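Local coordinates for protein NAD nucleotidase (Haemophilus influenzae, PDB 3ZU0) that degrades NAD to adenosine and nicotinamide riboside, acting as both a pyrophosphatase and a 5'-nucleotidase that works best on AMP, at residues Q37-D42 with H298-K303; V421-A426 with S548-M553; K9-S14 with F146-E151. All coordinates share one frame; numbering follows the deposited sequence.

Interaction 1: residues Q37-D42 with H298-K303; sequences QQTKVD and HKLQVK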
ATOM      1  N   GLN A  37     -45.997  -2.062 -18.741  1.00 40.39           N
ATOM      2  CA  GLN A  37     -45.646  -0.979 -19.679  1.00 38.68           C
ATOM      3  C   GLN A  37     -44.416  -0.169 -19.274  1.00 34.73           C
ATOM      4  O   GLN A  37     -44.291   0.250 -18.130  1.00 34.55           O
ATOM      5  CB  GLN A  37     -46.811   0.012 -19.803  1.00 42.31           C
ATOM      6  CG  GLN A  37     -48.174  -0.616 -19.700  1.00 48.80           C
ATOM      7  CD  GLN A  37     -48.456  -1.537 -20.864  1.00 54.45           C
ATOM      8  OE1 GLN A  37     -48.379  -1.125 -22.025  1.00 63.71           O
ATOM      9  NE2 GLN A  37     -48.775  -2.798 -20.565  1.00 57.48           N
ATOM     10  N   GLN A  38     -43.541   0.119 -20.225  1.00 34.38           N
ATOM     11  CA  GLN A  38     -42.468   1.056 -19.949  1.00 36.70           C
ATOM     12  C   GLN A  38     -43.105   2.394 -19.542  1.00 38.69           C
ATOM     13  O   GLN A  38     -43.954   2.929 -20.259  1.00 36.80           O
ATOM     14  CB  GLN A  38     -41.523   1.192 -21.145  1.00 37.17           C
ATOM     15  CG  GLN A  38     -40.299   2.074 -20.874  1.00 44.38           C
ATOM     16  CD  GLN A  38     -39.191   1.953 -21.927  1.00 50.39           C
ATOM     17  OE1 GLN A  38     -39.323   2.425 -23.066  1.00 49.26           O
ATOM     18  NE2 GLN A  38     -38.082   1.330 -21.536  1.00 48.00           N
ATOM     19  N   THR A  39     -42.712   2.899 -18.371  1.00 37.51           N
ATOM     20  CA  THR A  39     -43.295   4.100 -17.767  1.00 37.13           C
ATOM     21  C   THR A  39     -42.191   5.023 -17.297  1.00 39.81           C
ATOM     22  O   THR A  39     -41.260   4.578 -16.621  1.00 36.49           O
ATOM     23  CB  THR A  39     -44.117   3.768 -16.513  1.00 33.93           C
ATOM     24  OG1 THR A  39     -45.092   2.766 -16.813  1.00 37.14           O
ATOM     25  CG2 THR A  39     -44.829   5.004 -15.986  1.00 34.66           C
ATOM     26  N   LYS A  40     -42.294   6.301 -17.645  1.00 36.22           N
ATOM     27  CA  LYS A  40     -41.379   7.319 -17.146  1.00 35.19           C
ATOM     28  C   LYS A  40     -41.873   7.830 -15.803  1.00 32.89           C
ATOM     29  O   LYS A  40     -43.026   8.227 -15.670  1.00 36.11           O
ATOM     30  CB  LYS A  40     -41.300   8.509 -18.098  1.00 37.29           C
ATOM     31  CG  LYS A  40     -40.468   8.313 -19.344  1.00 44.17           C
ATOM     32  CD  LYS A  40     -40.424   9.611 -20.154  1.00 40.90           C
ATOM     33  CE  LYS A  40     -39.572   9.445 -21.414  1.00 49.56           C
ATOM     34  NZ  LYS A  40     -39.383  10.730 -22.152  1.00 49.28           N
ATOM     35  N   VAL A  41     -40.983   7.834 -14.816  1.00 35.99           N
ATOM     36  CA  VAL A  41     -41.269   8.369 -13.489  1.00 33.14           C
ATOM     37  C   VAL A  41     -40.111   9.244 -13.023  1.00 34.54           C
ATOM     38  O   VAL A  41     -39.050   9.275 -13.657  1.00 33.92           O
ATOM     39  CB  VAL A  41     -41.438   7.240 -12.465  1.00 33.46           C
ATOM     40  CG1 VAL A  41     -42.672   6.417 -12.776  1.00 31.35           C
ATOM     41  CG2 VAL A  41     -40.193   6.359 -12.450  1.00 31.28           C
ATOM     42  N   ASP A  42     -40.315   9.955 -11.916  1.00 33.27           N
ATOM     43  CA  ASP A  42     -39.248  10.737 -11.293  1.00 31.94           C
ATOM     44  C   ASP A  42     -38.808  10.051 -10.007  1.00 32.74           C
ATOM     45  O   ASP A  42     -39.648   9.577  -9.241  1.00 32.71           O
ATOM     46  CB  ASP A  42     -39.726  12.149 -10.963  1.00 35.17           C
ATOM     47  CG  ASP A  42     -39.776  13.069 -12.193  1.00 41.35           C
ATOM     48  OD1 ASP A  42     -39.102  12.803 -13.221  1.00 40.10           O
ATOM     49  OD2 ASP A  42     -40.491  14.088 -12.109  1.00 51.31           O
ATOM     50  N   HIS A 298     -46.064  11.881  -9.148  1.00 43.36           N
ATOM     51  CA  HIS A 298     -46.549  12.934 -10.037  1.00 43.39           C
ATOM     52  C   HIS A 298     -46.319  12.649 -11.512  1.00 46.48           C
ATOM     53  O   HIS A 298     -47.175  12.958 -12.337  1.00 46.63           O
ATOM     54  CB  HIS A 298     -45.931  14.282  -9.653  1.00 41.90           C
ATOM     55  CG  HIS A 298     -46.153  14.644  -8.218  1.00 49.92           C
ATOM     56  ND1 HIS A 298     -47.330  14.358  -7.555  1.00 52.59           N
ATOM     57  CD2 HIS A 298     -45.340  15.229  -7.308  1.00 54.21           C
ATOM     58  CE1 HIS A 298     -47.235  14.763  -6.300  1.00 53.19           C
ATOM     59  NE2 HIS A 298     -46.038  15.297  -6.124  1.00 56.64           N
ATOM     60  N   LYS A 299     -45.167  12.076 -11.851  1.00 42.00           N
ATOM     61  CA  LYS A 299     -44.907  11.695 -13.234  1.00 36.40           C
ATOM     62  C   LYS A 299     -45.137  10.207 -13.450  1.00 42.12           C
ATOM     63  O   LYS A 299     -44.486   9.353 -12.821  1.00 37.35           O
ATOM     64  CB  LYS A 299     -43.501  12.081 -13.679  1.00 38.57           C
ATOM     65  CG  LYS A 299     -43.244  11.750 -15.144  1.00 40.46           C
ATOM     66  CD  LYS A 299     -41.806  11.979 -15.548  1.00 38.46           C
ATOM     67  CE  LYS A 299     -41.420  13.449 -15.442  1.00 43.19           C
ATOM     68  NZ  LYS A 299     -39.978  13.616 -15.783  1.00 37.93           N
ATOM     69  N   LEU A 300     -46.091   9.908 -14.327  1.00 41.26           N
ATOM     70  CA  LEU A 300     -46.394   8.547 -14.728  1.00 41.38           C
ATOM     71  C   LEU A 300     -46.765   8.552 -16.204  1.00 43.58           C
ATOM     72  O   LEU A 300     -47.944   8.577 -16.558  1.00 44.54           O
ATOM     73  CB  LEU A 300     -47.546   7.991 -13.896  1.00 40.50           C
ATOM     74  CG  LEU A 300     -47.299   7.809 -12.395  1.00 42.62           C
ATOM     75  CD1 LEU A 300     -48.603   7.527 -11.664  1.00 46.76           C
ATOM     76  CD2 LEU A 300     -46.285   6.699 -12.123  1.00 43.97           C
ATOM     77  N   GLN A 301     -45.758   8.525 -17.067  1.00 36.50           N
ATOM     78  CA  GLN A 301     -45.997   8.662 -18.492  1.00 40.84           C
ATOM     79  C   GLN A 301     -45.778   7.347 -19.221  1.00 42.37           C
ATOM     80  O   GLN A 301     -44.801   6.644 -18.972  1.00 38.45           O
ATOM     81  CB  GLN A 301     -45.096   9.749 -19.087  1.00 36.43           C
ATOM     82  CG  GLN A 301     -45.371  11.159 -18.565  1.00 36.23           C
ATOM     83  CD  GLN A 301     -44.328  12.165 -19.022  1.00 39.91           C
ATOM     84  OE1 GLN A 301     -43.427  11.840 -19.792  1.00 42.87           O
ATOM     85  NE2 GLN A 301     -44.449  13.394 -18.552  1.00 43.66           N
ATOM     86  N   VAL A 302     -46.692   7.031 -20.134  1.00 39.38           N
ATOM     87  CA  VAL A 302     -46.580   5.850 -20.971  1.00 38.79           C
ATOM     88  C   VAL A 302     -46.774   6.262 -22.427  1.00 39.30           C
ATOM     89  O   VAL A 302     -47.475   7.219 -22.699  1.00 39.62           O
ATOM     90  CB  VAL A 302     -47.638   4.814 -20.580  1.00 40.80           C
ATOM     91  CG1 VAL A 302     -47.654   3.656 -21.568  1.00 44.14           C
ATOM     92  CG2 VAL A 302     -47.373   4.307 -19.165  1.00 41.54           C
ATOM     93  N   LYS A 303     -46.138   5.563 -23.362  1.00 39.14           N
ATOM     94  CA  LYS A 303     -46.358   5.859 -24.768  1.00 37.67           C
ATOM     95  C   LYS A 303     -47.793   5.522 -25.130  1.00 41.01           C
ATOM     96  O   LYS A 303     -48.257   4.401 -24.895  1.00 39.85           O
ATOM     97  CB  LYS A 303     -45.403   5.078 -25.670  1.00 37.68           C
ATOM     98  CG  LYS A 303     -43.990   5.608 -25.689  1.00 42.64           C
ATOM     99  CD  LYS A 303     -43.136   4.914 -26.751  1.00 48.04           C
ATOM    100  CE  LYS A 303     -41.828   5.680 -26.976  1.00 49.75           C
ATOM    101  NZ  LYS A 303     -40.945   5.035 -27.997  1.00 52.89           N
TER
HETATM  102  O   HOH W   1     -44.452   3.098 -22.771  1.00 37.79           O
HETATM  103  O   HOH W   2     -42.966   9.966 -10.807  1.00 36.50           O
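Lys-299 and Asp-42 form a salt bridge, NZ to OD1 at 2.8 Å, with the ammonium on the syn side of the carboxylate but 26° out of its plane. Lys-299 leaves the backbone with CG trans to N (chi1 -177°) and bends only at chi3; the two side chains cross at about a right angle. Its NZ has a second acid, Glu-29 on strand 27-34, and this charge sharing probably keeps the lysine protonated. Next come two backbone bonds, Lys-40 N to Gln-301 O at 2.9 Å and Gln-301 N to Lys-40 O at 3.1 Å, the latter nearly straight at 169°. They make Lys-40 and Gln-301 an antiparallel hydrogen-bonded pair. Here 37-42 and 301-303 are the two inner strands of a four-stranded antiparallel sheet, between 27-34 and 309-311. Beyond the pair, water joins the two backbones: one water donates to Lys-299 O and accepts from Asp-42 N, and another links Gln-38 O with Lys-303 N. On the face of the pair, the Lys-40 chain runs past the Gln-301 amide, CD lying 3.8 Å from OE1, and goes on to a cation-pi contact with Trp-309; Gln-301 NE2 is taken by Glu-311. The side with Thr-39 and Val-302 is mixed: Thr-39 OG1 donates to Gln-37 O from above the carbonyl plane, while Val-302 CG2 packs beside that hydroxyl at 3.6 Å. A separate apolar contact joins Val-41 CG1 to Leu-300 CD2 at 3.7 Å, and Leu-300 also packs on Leu-321 of helix 314-325.

Interaction 2: residues V421-A426 with S548-M553; sequences VTFNDA and SFIKFM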
ATOM      1  N   VAL A 421     -27.025  29.055 -26.528  1.00 32.20           N
ATOM      2  CA  VAL A 421     -26.135  28.481 -25.518  1.00 30.54           C
ATOM      3  C   VAL A 421     -26.182  29.411 -24.307  1.00 30.47           C
ATOM      4  O   VAL A 421     -25.850  30.589 -24.410  1.00 31.10           O
ATOM      5  CB  VAL A 421     -24.695  28.374 -26.031  1.00 33.27           C
ATOM      6  CG1 VAL A 421     -23.767  27.858 -24.942  1.00 33.85           C
ATOM      7  CG2 VAL A 421     -24.631  27.498 -27.282  1.00 31.92           C
ATOM      8  N   THR A 422     -26.622  28.892 -23.171  1.00 28.06           N
ATOM      9  CA  THR A 422     -26.731  29.693 -21.953  1.00 32.40           C
ATOM     10  C   THR A 422     -25.456  29.665 -21.123  1.00 33.85           C
ATOM     11  O   THR A 422     -24.568  28.847 -21.344  1.00 30.59           O
ATOM     12  CB  THR A 422     -27.847  29.195 -21.036  1.00 31.97           C
ATOM     13  OG1 THR A 422     -27.500  27.897 -20.549  1.00 35.72           O
ATOM     14  CG2 THR A 422     -29.176  29.112 -21.787  1.00 34.26           C
ATOM     15  N   PHE A 423     -25.378  30.572 -20.160  1.00 32.98           N
ATOM     16  CA  PHE A 423     -24.288  30.596 -19.214  1.00 32.80           C
ATOM     17  C   PHE A 423     -24.187  29.229 -18.518  1.00 32.99           C
ATOM     18  O   PHE A 423     -23.088  28.720 -18.311  1.00 32.11           O
ATOM     19  CB  PHE A 423     -24.532  31.708 -18.193  1.00 35.17           C
ATOM     20  CG  PHE A 423     -23.517  31.763 -17.096  1.00 34.10           C
ATOM     21  CD1 PHE A 423     -23.670  30.984 -15.959  1.00 30.48           C
ATOM     22  CD2 PHE A 423     -22.423  32.613 -17.192  1.00 37.25           C
ATOM     23  CE1 PHE A 423     -22.743  31.037 -14.943  1.00 36.46           C
ATOM     24  CE2 PHE A 423     -21.477  32.673 -16.181  1.00 34.60           C
ATOM     25  CZ  PHE A 423     -21.637  31.889 -15.053  1.00 36.49           C
ATOM     26  N   ASN A 424     -25.331  28.640 -18.175  1.00 32.05           N
ATOM     27  CA  ASN A 424     -25.360  27.342 -17.501  1.00 32.87           C
ATOM     28  C   ASN A 424     -24.899  26.199 -18.413  1.00 33.18           C
ATOM     29  O   ASN A 424     -24.250  25.273 -17.957  1.00 31.47           O
ATOM     30  CB  ASN A 424     -26.748  27.047 -16.940  1.00 28.29           C
ATOM     31  CG  ASN A 424     -27.036  27.843 -15.692  1.00 32.16           C
ATOM     32  OD1 ASN A 424     -26.323  28.790 -15.370  1.00 37.95           O
ATOM     33  ND2 ASN A 424     -28.063  27.465 -14.980  1.00 31.96           N
ATOM     34  N   ASP A 425     -25.228  26.280 -19.699  1.00 29.32           N
ATOM     35  CA  ASP A 425     -24.724  25.312 -20.664  1.00 31.75           C
ATOM     36  C   ASP A 425     -23.202  25.257 -20.617  1.00 30.13           C
ATOM     37  O   ASP A 425     -22.611  24.180 -20.568  1.00 29.71           O
ATOM     38  CB  ASP A 425     -25.189  25.643 -22.095  1.00 27.59           C
ATOM     39  CG  ASP A 425     -26.677  25.404 -22.302  1.00 35.91           C
ATOM     40  OD1 ASP A 425     -27.244  24.541 -21.593  1.00 37.08           O
ATOM     41  OD2 ASP A 425     -27.286  26.086 -23.170  1.00 35.57           O
ATOM     42  N   ALA A 426     -22.564  26.419 -20.625  1.00 29.63           N
ATOM     43  CA  ALA A 426     -21.105  26.465 -20.657  1.00 30.35           C
ATOM     44  C   ALA A 426     -20.514  25.666 -19.499  1.00 32.30           C
ATOM     45  O   ALA A 426     -19.566  24.884 -19.681  1.00 27.79           O
ATOM     46  CB  ALA A 426     -20.620  27.911 -20.608  1.00 32.66           C
ATOM     47  N   SER A 548     -13.325  31.151 -21.079  1.00 35.78           N
ATOM     48  CA  SER A 548     -12.774  31.223 -22.428  1.00 36.90           C
ATOM     49  C   SER A 548     -13.769  30.757 -23.496  1.00 37.27           C
ATOM     50  O   SER A 548     -13.818  31.318 -24.593  1.00 34.48           O
ATOM     51  CB  SER A 548     -11.490  30.389 -22.502  1.00 38.59           C
ATOM     52  OG  SER A 548     -11.150  30.059 -23.843  1.00 49.48           O
ATOM     53  N   PHE A 549     -14.551  29.727 -23.179  1.00 30.20           N
ATOM     54  CA  PHE A 549     -15.587  29.229 -24.080  1.00 28.09           C
ATOM     55  C   PHE A 549     -16.731  30.244 -24.247  1.00 32.06           C
ATOM     56  O   PHE A 549     -17.245  30.448 -25.338  1.00 30.63           O
ATOM     57  CB  PHE A 549     -16.131  27.892 -23.559  1.00 29.70           C
ATOM     58  CG  PHE A 549     -17.341  27.409 -24.293  1.00 31.31           C
ATOM     59  CD1 PHE A 549     -17.215  26.772 -25.522  1.00 34.62           C
ATOM     60  CD2 PHE A 549     -18.604  27.597 -23.768  1.00 29.05           C
ATOM     61  CE1 PHE A 549     -18.329  26.339 -26.205  1.00 33.13           C
ATOM     62  CE2 PHE A 549     -19.718  27.164 -24.453  1.00 30.81           C
ATOM     63  CZ  PHE A 549     -19.579  26.534 -25.666  1.00 31.70           C
ATOM     64  N   ILE A 550     -17.123  30.875 -23.151  1.00 29.36           N
ATOM     65  CA  ILE A 550     -18.168  31.869 -23.182  1.00 31.22           C
ATOM     66  C   ILE A 550     -17.707  33.045 -24.041  1.00 35.61           C
ATOM     67  O   ILE A 550     -18.457  33.545 -24.876  1.00 35.04           O
ATOM     68  CB  ILE A 550     -18.524  32.334 -21.765  1.00 34.73           C
ATOM     69  CG1 ILE A 550     -19.336  31.236 -21.042  1.00 27.57           C
ATOM     70  CG2 ILE A 550     -19.282  33.668 -21.802  1.00 33.42           C
ATOM     71  CD1 ILE A 550     -19.552  31.513 -19.552  1.00 36.24           C
ATOM     72  N   LYS A 551     -16.462  33.462 -23.849  1.00 32.65           N
ATOM     73  CA  LYS A 551     -15.882  34.510 -24.679  1.00 35.73           C
ATOM     74  C   LYS A 551     -15.895  34.100 -26.154  1.00 37.77           C
ATOM     75  O   LYS A 551     -16.267  34.893 -27.017  1.00 34.98           O
ATOM     76  CB  LYS A 551     -14.463  34.843 -24.211  1.00 39.28           C
ATOM     77  CG  LYS A 551     -13.739  35.855 -25.069  1.00 48.42           C
ATOM     78  CD  LYS A 551     -12.410  36.269 -24.432  1.00 54.01           C
ATOM     79  CE  LYS A 551     -11.489  36.943 -25.453  1.00 59.80           C
ATOM     80  NZ  LYS A 551     -12.183  38.032 -26.203  1.00 60.75           N
ATOM     81  N   PHE A 552     -15.516  32.856 -26.443  1.00 34.38           N
ATOM     82  CA  PHE A 552     -15.544  32.370 -27.819  1.00 31.76           C
ATOM     83  C   PHE A 552     -16.935  32.529 -28.431  1.00 32.06           C
ATOM     84  O   PHE A 552     -17.074  33.035 -29.542  1.00 30.24           O
ATOM     85  CB  PHE A 552     -15.105  30.903 -27.896  1.00 34.48           C
ATOM     86  CG  PHE A 552     -15.148  30.334 -29.290  1.00 33.52           C
ATOM     87  CD1 PHE A 552     -16.335  29.837 -29.815  1.00 33.57           C
ATOM     88  CD2 PHE A 552     -14.015  30.318 -30.081  1.00 35.34           C
ATOM     89  CE1 PHE A 552     -16.386  29.323 -31.092  1.00 34.59           C
ATOM     90  CE2 PHE A 552     -14.052  29.808 -31.362  1.00 34.02           C
ATOM     91  CZ  PHE A 552     -15.241  29.313 -31.873  1.00 36.65           C
ATOM     92  N   MET A 553     -17.957  32.082 -27.708  1.00 27.96           N
ATOM     93  CA  MET A 553     -19.316  32.112 -28.212  1.00 27.82           C
ATOM     94  C   MET A 553     -19.777  33.554 -28.449  1.00 35.15           C
ATOM     95  O   MET A 553     -20.498  33.828 -29.402  1.00 34.81           O
ATOM     96  CB  MET A 553     -20.278  31.433 -27.232  1.00 28.96           C
ATOM     97  CG  MET A 553     -20.087  29.927 -27.100  1.00 32.19           C
ATOM     98  SD  MET A 553     -20.143  29.134 -28.720  1.00 34.40           S
ATOM     99  CE  MET A 553     -21.825  29.552 -29.207  1.00 33.81           C
TER
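A strand-to-helix junction in the C-terminal nucleotidase domain, where strand 419-422 turns into helix 423-429, packs here against one side of helix 545-555. A capping box closes the start of helix 423-429: Asp-425 N donates to Thr-422 OG1 at 2.9 Å, and Thr-422 N returns a bond to Asp-425 OD2, almost straight at 176° though it meets the carboxylate from above its plane. The box lies away from helix 545-555, and the side chains that meet that helix are all apolar. Ala-426 fits between two residues, its CB 3.6 Å from Ile-550 CG1 and 3.8 Å from Phe-549 CD2. The methyl is at the edge of the Phe-549 ring, near its plane, and Val-421 CG1 joins it there, 4.1 Å from CE2. One face of that ring carries Met-553 CG from the next helical turn. Met-553 folds back at both chi2 and chi3, bringing its CE methyl 4.0 Å from Val-421 CG2. At the other end Ile-550 reaches out with chi2 extended (171°), and its CD1 approaches the Phe-423 ring obliquely at CD2, 3.9 Å away. Val-358 and Ile-361 of strand 357-362 continue the apolar layer. With aliphatic and aromatic carbon alone crossing the interface, the attraction is dispersive and hydrophobic, while Thr-422 and Asp-425 pair with each other in the capping box.

Interaction 3: residues K9-S14 with F146-E151; sequences KAVELS and FTVDGE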
ATOM      1  N   LYS A   9     -21.806  -7.775  25.081  1.00 45.71           N
ATOM      2  CA  LYS A   9     -23.251  -7.954  24.960  1.00 44.15           C
ATOM      3  C   LYS A   9     -23.659  -7.936  23.486  1.00 43.89           C
ATOM      4  O   LYS A   9     -22.954  -7.380  22.648  1.00 41.45           O
ATOM      5  CB  LYS A   9     -23.998  -6.815  25.657  1.00 49.39           C
ATOM      6  CG  LYS A   9     -23.301  -6.228  26.858  1.00 55.33           C
ATOM      7  CD  LYS A   9     -24.172  -5.169  27.521  1.00 61.33           C
ATOM      8  CE  LYS A   9     -23.833  -5.032  29.000  1.00 71.41           C
ATOM      9  NZ  LYS A   9     -24.010  -6.331  29.735  1.00 73.58           N
ATOM     10  N   ALA A  10     -24.808  -8.533  23.189  1.00 41.99           N
ATOM     11  CA  ALA A  10     -25.410  -8.455  21.865  1.00 43.36           C
ATOM     12  C   ALA A  10     -26.055  -7.086  21.651  1.00 42.33           C
ATOM     13  O   ALA A  10     -26.633  -6.520  22.576  1.00 44.30           O
ATOM     14  CB  ALA A  10     -26.441  -9.555  21.693  1.00 39.35           C
ATOM     15  N   VAL A  11     -25.950  -6.558  20.437  1.00 36.07           N
ATOM     16  CA  VAL A  11     -26.590  -5.285  20.108  1.00 34.40           C
ATOM     17  C   VAL A  11     -27.211  -5.333  18.726  1.00 36.03           C
ATOM     18  O   VAL A  11     -26.800  -6.106  17.869  1.00 35.35           O
ATOM     19  CB  VAL A  11     -25.610  -4.096  20.132  1.00 41.22           C
ATOM     20  CG1 VAL A  11     -25.085  -3.854  21.541  1.00 46.68           C
ATOM     21  CG2 VAL A  11     -24.466  -4.325  19.161  1.00 41.40           C
ATOM     22  N   GLU A  12     -28.220  -4.502  18.521  1.00 34.89           N
ATOM     23  CA  GLU A  12     -28.831  -4.373  17.215  1.00 37.16           C
ATOM     24  C   GLU A  12     -28.648  -2.950  16.715  1.00 31.81           C
ATOM     25  O   GLU A  12     -28.796  -2.001  17.477  1.00 34.74           O
ATOM     26  CB  GLU A  12     -30.320  -4.733  17.276  1.00 38.79           C
ATOM     27  CG  GLU A  12     -31.005  -4.563  15.937  1.00 42.57           C
ATOM     28  CD  GLU A  12     -32.266  -5.382  15.809  1.00 48.45           C
ATOM     29  OE1 GLU A  12     -32.621  -6.093  16.778  1.00 49.91           O
ATOM     30  OE2 GLU A  12     -32.899  -5.305  14.730  1.00 47.63           O
ATOM     31  N   LEU A  13     -28.314  -2.817  15.433  1.00 33.10           N
ATOM     32  CA  LEU A  13     -28.064  -1.521  14.808  1.00 29.36           C
ATOM     33  C   LEU A  13     -29.001  -1.358  13.629  1.00 30.41           C
ATOM     34  O   LEU A  13     -29.340  -2.339  12.956  1.00 30.81           O
ATOM     35  CB  LEU A  13     -26.631  -1.474  14.284  1.00 35.71           C
ATOM     36  CG  LEU A  13     -25.718  -0.306  14.638  1.00 39.88           C
ATOM     37  CD1 LEU A  13     -25.530  -0.233  16.132  1.00 41.61           C
ATOM     38  CD2 LEU A  13     -24.379  -0.511  13.950  1.00 39.79           C
ATOM     39  N   SER A  14     -29.410  -0.123  13.364  1.00 26.89           N
ATOM     40  CA  SER A  14     -30.208   0.157  12.184  1.00 26.42           C
ATOM     41  C   SER A  14     -29.404   1.066  11.255  1.00 27.18           C
ATOM     42  O   SER A  14     -29.297   2.271  11.480  1.00 27.95           O
ATOM     43  CB  SER A  14     -31.558   0.782  12.572  1.00 29.67           C
ATOM     44  OG  SER A  14     -32.325  -0.150  13.339  1.00 31.95           O
ATOM     45  N   PHE A 146     -17.999   4.263  18.504  1.00 33.42           N
ATOM     46  CA  PHE A 146     -19.175   4.749  19.201  1.00 37.25           C
ATOM     47  C   PHE A 146     -19.774   3.585  19.971  1.00 41.81           C
ATOM     48  O   PHE A 146     -19.466   2.424  19.703  1.00 38.53           O
ATOM     49  CB  PHE A 146     -20.187   5.385  18.236  1.00 36.53           C
ATOM     50  CG  PHE A 146     -20.719   4.439  17.189  1.00 35.68           C
ATOM     51  CD1 PHE A 146     -20.002   4.197  16.028  1.00 32.68           C
ATOM     52  CD2 PHE A 146     -21.953   3.823  17.353  1.00 40.46           C
ATOM     53  CE1 PHE A 146     -20.489   3.330  15.054  1.00 34.07           C
ATOM     54  CE2 PHE A 146     -22.450   2.950  16.392  1.00 38.83           C
ATOM     55  CZ  PHE A 146     -21.709   2.702  15.234  1.00 39.88           C
ATOM     56  N   THR A 147     -20.594   3.898  20.961  1.00 41.65           N
ATOM     57  CA  THR A 147     -21.115   2.862  21.819  1.00 43.24           C
ATOM     58  C   THR A 147     -22.619   2.755  21.655  1.00 44.92           C
ATOM     59  O   THR A 147     -23.315   3.760  21.537  1.00 48.33           O
ATOM     60  CB  THR A 147     -20.714   3.106  23.286  1.00 48.45           C
ATOM     61  OG1 THR A 147     -19.307   2.862  23.438  1.00 49.25           O
ATOM     62  CG2 THR A 147     -21.462   2.173  24.204  1.00 53.57           C
ATOM     63  N   VAL A 148     -23.106   1.520  21.601  1.00 48.81           N
ATOM     64  CA  VAL A 148     -24.536   1.255  21.550  1.00 45.11           C
ATOM     65  C   VAL A 148     -24.885   0.251  22.629  1.00 48.50           C
ATOM     66  O   VAL A 148     -24.291  -0.823  22.705  1.00 45.18           O
ATOM     67  CB  VAL A 148     -24.969   0.699  20.194  1.00 42.65           C
ATOM     68  CG1 VAL A 148     -26.420   0.236  20.256  1.00 46.24           C
ATOM     69  CG2 VAL A 148     -24.790   1.748  19.131  1.00 45.42           C
ATOM     70  N   ASP A 149     -25.841   0.617  23.472  1.00 47.84           N
ATOM     71  CA  ASP A 149     -26.277  -0.260  24.551  1.00 55.96           C
ATOM     72  C   ASP A 149     -25.087  -0.879  25.305  1.00 54.36           C
ATOM     73  O   ASP A 149     -25.085  -2.081  25.599  1.00 53.43           O
ATOM     74  CB  ASP A 149     -27.227  -1.344  24.005  1.00 54.68           C
ATOM     75  CG  ASP A 149     -28.484  -0.756  23.354  1.00 57.10           C
ATOM     76  OD1 ASP A 149     -29.018   0.248  23.880  1.00 51.72           O
ATOM     77  OD2 ASP A 149     -28.946  -1.296  22.317  1.00 56.56           O
ATOM     78  N   GLY A 150     -24.080  -0.056  25.602  1.00 48.95           N
ATOM     79  CA  GLY A 150     -22.908  -0.494  26.346  1.00 51.16           C
ATOM     80  C   GLY A 150     -21.722  -0.921  25.481  1.00 52.60           C
ATOM     81  O   GLY A 150     -20.562  -0.618  25.789  1.00 51.93           O
ATOM     82  N   GLU A 151     -22.022  -1.615  24.385  1.00 50.05           N
ATOM     83  CA  GLU A 151     -21.016  -2.206  23.503  1.00 42.70           C
ATOM     84  C   GLU A 151     -20.305  -1.188  22.607  1.00 40.42           C
ATOM     85  O   GLU A 151     -20.931  -0.271  22.089  1.00 40.96           O
ATOM     86  CB  GLU A 151     -21.684  -3.249  22.614  1.00 42.96           C
ATOM     87  CG  GLU A 151     -21.624  -4.666  23.151  1.00 50.79           C
ATOM     88  CD  GLU A 151     -20.203  -5.164  23.341  1.00 43.38           C
ATOM     89  OE1 GLU A 151     -19.633  -4.913  24.418  1.00 50.51           O
ATOM     90  OE2 GLU A 151     -19.652  -5.804  22.413  1.00 46.18           O
TER
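Lys-9 lies over the far end of a hairpin turn, its backbone carbonyl O only 3.1 Å from Glu-151 CG and its CB 4.1 Å from the same methylene. The aliphatic part of Lys-9 passes the turn, with CD 3.8 Å from Asp-149 O, and the ammonium end leads away from it. Glu-151, bent at chi2 (-60°), brings its carboxylate round beside the Lys-9 backbone; OE2 there takes a salt bridge from Lys-197 and a hydrogen bond from His-8, which would help stabilise the negative charge. Val-11 makes the central contact. Its CG1 is trans to its own carbonyl carbon and faces the turn, lying 3.3 Å from Val-148 O and 3.6 Å from Glu-151 CB, with Asp-149 CB a little farther off. The methyl thus packs against an oxygen that already accepts one bond, from Glu-151 N within the turn. Glu-12 points away and pairs with Thr-287. Leu-13 then carries the packing down the strand: CD1 touches Val-148 CG2 at 3.7 Å, the two side chains crossing obliquely, and CD2 comes to the edge of the Phe-146 ring, 4.4 Å from CZ. Leu-64 of strand 63-67 packs on both Leu-13 and Phe-146, continuing this apolar patch. The strands 11-14 and 146-148 meet at 114° with axes 9.0 Å apart, too far for backbone pairing, and side chains fill the gap between sheets. Val-148 to Glu-151 is a type I' turn, the tight connection of a two-residue beta hairpin between strands 143-148 and 151-159; it rests on strand 11-18 of the other sheet, the packing of one sheet on the other expected in the beta sandwich of calcineurin-like phosphoesterases.

How the interactions relate
From the N terminus, strand 11-18 is the first to be used: interaction 3 closes a loop of 131 residues when the chain returns in the 146-151 hairpin, joining two sheets of the metallophosphoesterase part. Strand 37-42 lies within that loop, but its partner 298-303 comes well after it, so interactions 1 and 3 cross along the chain; interaction 1 closes a loop of 255 residues in a separate four-stranded sheet. Interaction 2 follows in series, closing 121 residues within the C-terminal part. None touches another. Interactions 2 and 3 lie on opposite sides of the chain's centre, their centres about 54 Å apart.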